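Local coordinates for protein aminoacyl-histidine dipeptidase (Vibrio alginolyticus, PDB 3MRU) that probably hydrolyses dipeptides such as aminoacyl-histidines, as a zinc-dependent homodimeric metallopeptidase of the M20C family, at residues K63-G68 with H138-V143. Residues are numbered along the deposited sequence; the frame is centred on the assembly and turned at random.
Sequences KPATPG and HGPIEV
The imidazole of H138 meets T66 over one face and K63 at its edge. CG2 of T66 sits over the centre of that face, 3.9 Å from the ring centroid and 12° off its normal, a CH-pi contact. The side chains of K63 and H138 cross at about a right angle. CE of K63 lies in the ring plane, 3.4 Å from H138 NE2. P64 O is also near the ring plane. CG of K63 is anti to the backbone N (chi1 175°) and the chain stays extended beyond it. The extended chain carries NZ past the imidazole edge, where it is hydrogen-bonded to the carbonyl of L131, near the end of helix 124-132, and to that of S133, just after it.

K63 and I141 form an antiparallel hydrogen-bonded pair, with K63 N to I141 O and I141 N to K63 O both at 2.8 Å. Their side chains lie on one face of the sheet. This pair is where strand 59-63 ends and strand 141-146 begins, in the mixed six-stranded sheet of the M20 catalytic domain, away from the zinc site. Residues 64-68 after it and 138-140 before it are loop. T66 N donates to H138 O at 3.0 Å. T66 OG1 adds a weak bond to the same oxygen at 3.4 Å. Between these two links, A65 CB packs on the G139-P140 peptide and lies 4.1 Å from P140 CD. On the strand side, E142 bonds through its backbone to V75 and L77 of the next strand, and V143 packs on C127 and L131 of helix 124-132.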
loop_
_atom_site.group_PDB
_atom_site.type_symbol
_atom_site.label_atom_id
_atom_site.label_comp_id
_atom_site.label_asym_id
_atom_site.label_seq_id
_atom_site.Cartn_x
_atom_site.Cartn_y
_atom_site.Cartn_z
ATOM N N LYS A 63 -20.642 -22.461 6.989
ATOM C CA LYS A 63 -20.665 -23.529 7.958
ATOM C C LYS A 63 -21.362 -23.073 9.228
ATOM O O LYS A 63 -20.962 -22.072 9.823
ATOM C CB LYS A 63 -19.258 -23.999 8.282
ATOM C CG LYS A 63 -19.201 -25.050 9.380
ATOM C CD LYS A 63 -17.811 -25.606 9.469
ATOM C CE LYS A 63 -17.688 -26.641 10.532
ATOM N NZ LYS A 63 -16.248 -26.807 10.819
ATOM N N PRO A 64 -22.408 -23.816 9.644
ATOM C CA PRO A 64 -23.156 -23.512 10.860
ATOM C C PRO A 64 -22.321 -23.790 12.099
ATOM O O PRO A 64 -21.389 -24.596 12.056
ATOM C CB PRO A 64 -24.334 -24.482 10.793
ATOM C CG PRO A 64 -23.817 -25.631 10.011
ATOM C CD PRO A 64 -22.943 -25.016 8.966
ATOM N N ALA A 65 -22.664 -23.106 13.186
ATOM C CA ALA A 65 -21.993 -23.249 14.474
ATOM C C ALA A 65 -21.939 -24.691 14.961
ATOM O O ALA A 65 -22.855 -25.476 14.709
ATOM C CB ALA A 65 -22.701 -22.385 15.524
ATOM N N THR A 66 -20.862 -25.031 15.659
ATOM C CA THR A 66 -20.838 -26.256 16.440
ATOM C C THR A 66 -21.809 -26.027 17.614
ATOM O O THR A 66 -21.981 -24.874 18.047
ATOM C CB THR A 66 -19.398 -26.642 16.894
ATOM O OG1 THR A 66 -18.937 -25.736 17.902
ATOM C CG2 THR A 66 -18.431 -26.626 15.712
ATOM N N PRO A 67 -22.486 -27.108 18.088
ATOM C CA PRO A 67 -23.399 -27.085 19.251
ATOM C C PRO A 67 -22.890 -26.327 20.479
ATOM O O PRO A 67 -21.797 -26.614 20.992
ATOM C CB PRO A 67 -23.520 -28.575 19.639
ATOM C CG PRO A 67 -22.730 -29.362 18.574
ATOM C CD PRO A 67 -22.528 -28.424 17.412
ATOM N N GLY A 68 -23.680 -25.354 20.929
ATOM C CA GLY A 68 -23.245 -24.461 21.991
ATOM C C GLY A 68 -23.190 -22.972 21.672
ATOM O O GLY A 68 -23.493 -22.147 22.545
ATOM N N HIS A 138 -16.749 -23.423 17.230
ATOM C CA HIS A 138 -16.989 -22.092 16.667
ATOM C C HIS A 138 -18.466 -21.731 16.540
ATOM O O HIS A 138 -19.328 -22.610 16.551
ATOM C CB HIS A 138 -16.283 -21.947 15.326
ATOM C CG HIS A 138 -16.719 -22.933 14.297
ATOM N ND1 HIS A 138 -15.920 -23.978 13.889
ATOM C CD2 HIS A 138 -17.862 -23.030 13.579
ATOM C CE1 HIS A 138 -16.554 -24.675 12.963
ATOM N NE2 HIS A 138 -17.735 -24.122 12.753
ATOM N N GLY A 139 -18.741 -20.432 16.423
ATOM C CA GLY A 139 -20.083 -19.929 16.117
ATOM C C GLY A 139 -20.280 -20.021 14.609
ATOM O O GLY A 139 -19.416 -20.558 13.910
ATOM N N PRO A 140 -21.407 -19.492 14.087
ATOM C CA PRO A 140 -21.634 -19.538 12.630
ATOM C C PRO A 140 -20.496 -18.969 11.802
ATOM O O PRO A 140 -19.807 -18.050 12.269
ATOM C CB PRO A 140 -22.841 -18.616 12.409
ATOM C CG PRO A 140 -22.804 -17.658 13.552
ATOM C CD PRO A 140 -22.240 -18.428 14.720
ATOM N N ILE A 141 -20.287 -19.497 10.596
ATOM C CA ILE A 141 -19.109 -19.099 9.829
ATOM C C ILE A 141 -19.270 -18.997 8.314
ATOM O O ILE A 141 -19.867 -19.857 7.662
ATOM C CB ILE A 141 -17.920 -20.027 10.236
ATOM C CG1 ILE A 141 -17.224 -19.442 11.473
ATOM C CG2 ILE A 141 -16.898 -20.183 9.097
ATOM C CD1 ILE A 141 -16.302 -20.407 12.214
ATOM N N GLU A 142 -18.713 -17.913 7.783
ATOM C CA GLU A 142 -18.600 -17.683 6.352
ATOM C C GLU A 142 -17.125 -17.580 6.013
ATOM O O GLU A 142 -16.338 -17.051 6.795
ATOM C CB GLU A 142 -19.311 -16.387 5.953
ATOM C CG GLU A 142 -20.759 -16.267 6.462
ATOM C CD GLU A 142 -21.473 -15.023 5.936
ATOM O OE1 GLU A 142 -21.789 -14.985 4.724
ATOM O OE2 GLU A 142 -21.719 -14.089 6.735
ATOM N N VAL A 143 -16.748 -18.119 4.864
ATOM C CA VAL A 143 -15.404 -17.941 4.358
ATOM C C VAL A 143 -15.511 -17.149 3.076
ATOM O O VAL A 143 -16.339 -17.465 2.220
ATOM C CB VAL A 143 -14.663 -19.307 4.146
ATOM C CG1 VAL A 143 -13.733 -19.274 2.938
ATOM C CG2 VAL A 143 -13.869 -19.666 5.388
#